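PDB 2NZC: iron-only hydrogenase system regulator from Thermotoga maritima, which is of unproven function but probably acts as a regulator in the iron-only hydrogenase system. Local coordinates for residues Ile12-Arg17 with Ile72-Arg76. Numbering follows the deposited sequence.
Sequences IVVEDR and ISGVR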
ATOM      1  N   ILE D  12      12.364  -1.978   4.330  1.00 33.70           N
ATOM      2  CA  ILE D  12      13.587  -2.050   3.563  1.00 33.72           C
ATOM      3  C   ILE D  12      13.780  -0.696   2.891  1.00 33.23           C
ATOM      4  O   ILE D  12      12.862  -0.183   2.240  1.00 32.80           O
ATOM      5  CB  ILE D  12      13.459  -3.120   2.458  1.00 33.97           C
ATOM      6  CG1 ILE D  12      13.093  -4.488   3.069  1.00 34.73           C
ATOM      7  CG2 ILE D  12      14.728  -3.213   1.631  1.00 34.31           C
ATOM      8  CD1 ILE D  12      12.576  -5.459   2.078  1.00 33.43           C
ATOM      9  N   VAL D  13      14.964  -0.123   3.033  1.00 32.52           N
ATOM     10  CA  VAL D  13      15.336   1.073   2.277  1.00 32.85           C
ATOM     11  C   VAL D  13      16.465   0.694   1.304  1.00 33.90           C
ATOM     12  O   VAL D  13      17.555   0.284   1.722  1.00 32.69           O
ATOM     13  CB  VAL D  13      15.752   2.229   3.219  1.00 32.80           C
ATOM     14  CG1 VAL D  13      16.233   3.424   2.434  1.00 30.71           C
ATOM     15  CG2 VAL D  13      14.557   2.622   4.127  1.00 32.36           C
ATOM     16  N   VAL D  14      16.186   0.833   0.010  1.00 34.68           N
ATOM     17  CA  VAL D  14      17.123   0.446  -1.045  1.00 35.78           C
ATOM     18  C   VAL D  14      17.642   1.648  -1.827  1.00 37.17           C
ATOM     19  O   VAL D  14      16.873   2.532  -2.173  1.00 36.71           O
ATOM     20  CB  VAL D  14      16.448  -0.491  -2.081  1.00 35.54           C
ATOM     21  CG1 VAL D  14      17.516  -1.232  -2.916  1.00 35.07           C
ATOM     22  CG2 VAL D  14      15.538  -1.471  -1.428  1.00 36.28           C
ATOM     23  N   GLU D  15      18.941   1.671  -2.128  1.00 39.41           N
ATOM     24  CA  GLU D  15      19.485   2.631  -3.113  1.00 41.44           C
ATOM     25  C   GLU D  15      19.055   2.155  -4.507  1.00 42.65           C
ATOM     26  O   GLU D  15      19.307   1.010  -4.877  1.00 42.93           O
ATOM     27  CB  GLU D  15      20.999   2.763  -2.972  1.00 41.63           C
ATOM     28  CG  GLU D  15      21.416   2.898  -1.509  1.00 43.86           C
ATOM     29  CD  GLU D  15      22.855   3.308  -1.288  1.00 47.60           C
ATOM     30  OE1 GLU D  15      23.751   2.970  -2.107  1.00 47.76           O
ATOM     31  OE2 GLU D  15      23.093   3.974  -0.258  1.00 50.31           O
ATOM     32  N   ASP D  16      18.376   3.027  -5.257  1.00 44.52           N
ATOM     33  CA  ASP D  16      17.545   2.605  -6.402  1.00 45.95           C
ATOM     34  C   ASP D  16      18.335   2.377  -7.681  1.00 46.30           C
ATOM     35  O   ASP D  16      17.845   2.671  -8.783  1.00 46.81           O
ATOM     36  CB  ASP D  16      16.391   3.601  -6.659  1.00 46.34           C
ATOM     37  CG  ASP D  16      15.054   2.904  -7.039  1.00 49.15           C
ATOM     38  OD1 ASP D  16      14.906   1.671  -6.795  1.00 50.99           O
ATOM     39  OD2 ASP D  16      14.136   3.607  -7.558  1.00 48.64           O
ATOM     40  N   ARG D  17      19.557   1.865  -7.532  1.00 46.54           N
ATOM     41  CA  ARG D  17      20.356   1.428  -8.671  1.00 46.41           C
ATOM     42  C   ARG D  17      19.944   0.013  -9.122  1.00 46.05           C
ATOM     43  O   ARG D  17      19.157  -0.668  -8.442  1.00 46.38           O
ATOM     44  CB  ARG D  17      21.854   1.525  -8.360  1.00 46.56           C
ATOM     45  CG  ARG D  17      22.355   0.585  -7.294  1.00 47.72           C
ATOM     46  CD  ARG D  17      23.807   0.842  -7.051  1.00 50.62           C
ATOM     47  NE  ARG D  17      24.354  -0.050  -6.037  1.00 53.68           N
ATOM     48  CZ  ARG D  17      24.435   0.246  -4.744  1.00 55.28           C
ATOM     49  NH1 ARG D  17      24.954  -0.633  -3.898  1.00 56.33           N
ATOM     50  NH2 ARG D  17      23.997   1.420  -4.296  1.00 55.92           N
ATOM     51  N   ILE D  72      22.982  -7.557   1.213  1.00 34.19           N
ATOM     52  CA  ILE D  72      22.913  -6.841  -0.069  1.00 33.81           C
ATOM     53  C   ILE D  72      23.390  -5.396   0.060  1.00 33.93           C
ATOM     54  O   ILE D  72      22.838  -4.629   0.852  1.00 33.82           O
ATOM     55  CB  ILE D  72      21.502  -6.855  -0.693  1.00 33.38           C
ATOM     56  CG1 ILE D  72      21.039  -8.295  -0.948  1.00 32.54           C
ATOM     57  CG2 ILE D  72      21.488  -6.060  -2.004  1.00 32.80           C
ATOM     58  CD1 ILE D  72      19.580  -8.419  -1.339  1.00 32.93           C
ATOM     59  N   SER D  73      24.399  -5.041  -0.736  1.00 33.25           N
ATOM     60  CA  SER D  73      24.963  -3.690  -0.772  1.00 33.33           C
ATOM     61  C   SER D  73      23.931  -2.621  -1.104  1.00 33.11           C
ATOM     62  O   SER D  73      23.185  -2.738  -2.080  1.00 33.40           O
ATOM     63  CB  SER D  73      26.134  -3.620  -1.770  1.00 33.65           C
ATOM     64  OG  SER D  73      26.758  -2.345  -1.764  1.00 33.95           O
ATOM     65  N   GLY D  74      23.886  -1.586  -0.272  1.00 33.12           N
ATOM     66  CA  GLY D  74      22.944  -0.475  -0.457  1.00 33.04           C
ATOM     67  C   GLY D  74      21.542  -0.754   0.044  1.00 32.95           C
ATOM     68  O   GLY D  74      20.577  -0.129  -0.417  1.00 33.57           O
ATOM     69  N   VAL D  75      21.409  -1.695   0.980  1.00 32.44           N
ATOM     70  CA  VAL D  75      20.099  -2.045   1.522  1.00 32.17           C
ATOM     71  C   VAL D  75      20.141  -1.969   3.033  1.00 32.18           C
ATOM     72  O   VAL D  75      21.014  -2.567   3.663  1.00 31.87           O
ATOM     73  CB  VAL D  75      19.645  -3.480   1.085  1.00 32.48           C
ATOM     74  CG1 VAL D  75      18.395  -3.912   1.840  1.00 30.78           C
ATOM     75  CG2 VAL D  75      19.396  -3.538  -0.418  1.00 31.81           C
ATOM     76  N   ARG D  76      19.208  -1.229   3.617  1.00 31.59           N
ATOM     77  CA  ARG D  76      19.026  -1.267   5.065  1.00 32.32           C
ATOM     78  C   ARG D  76      17.694  -1.862   5.384  1.00 32.36           C
ATOM     79  O   ARG D  76      16.679  -1.483   4.774  1.00 31.94           O
ATOM     80  CB  ARG D  76      19.074   0.126   5.691  1.00 32.47           C
ATOM     81  CG  ARG D  76      20.349   0.898   5.469  1.00 35.77           C
ATOM     82  CD  ARG D  76      20.435   2.055   6.465  1.00 41.61           C
ATOM     83  NE  ARG D  76      19.119   2.649   6.727  1.00 46.49           N
ATOM     84  CZ  ARG D  76      18.629   3.716   6.096  1.00 48.59           C
ATOM     85  NH1 ARG D  76      17.423   4.166   6.411  1.00 50.33           N
ATOM     86  NH2 ARG D  76      19.334   4.332   5.155  1.00 48.70           N
TER
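The carbonyl oxygen of Gly74 takes the amide of Glu15 in a nearly straight bond, Glu15 N to Gly74 O 3.0 Å, while the CA-H of Val14 and the CG methylene of Glu15 close round the same oxygen, Glu15 CG lying 3.3 Å from Gly74 O. Two further bonds join Val13 and Arg76 as an antiparallel hydrogen-bonded pair: Val13 N to Arg76 O at 2.8 Å and Arg76 N to Val13 O at 2.9 Å. Glu15 turns CG away from its carbonyl carbon (chi1 -45°), and its extended chain runs past Gly74 CA. There Glu15 OE1, through its anti lone pair, receives Arg17 NH2 at 2.7 Å in a salt bridge lying in the guanidinium plane. With an alanine in place of Glu15, Arg17 would probably be left without its carboxylate mate, its guanidinium free to swing away from Ser73, which lies at its edge, and the flank of Gly74 would be uncovered. Gly74 sits at the third position of a type II turn from Ile72 to Val75, where positive phi (81°) favours glycine. On one face of the sheet, Val75 splits its methyls between two neighbours, CG1 meeting Ile12 CG2 at 3.7 Å and CG2 meeting Val14 CG1 at 3.9 Å. On the other, the bend at chi3 (-36°) brings the Arg76 guanidinium alongside Val13, whose CB lies over one face; Arg76 NH1 is hydrogen-bonded to Leu82 O of the second subunit. The contact thus pairs the end of strand 6-15 with the start of strand 75-81, outermost in the antiparallel sheet of this chain, in an ACT-like fold; Val14 and Val75 pack on helix 18-30, and strand 48-57 lies along the other side of strand 6-15.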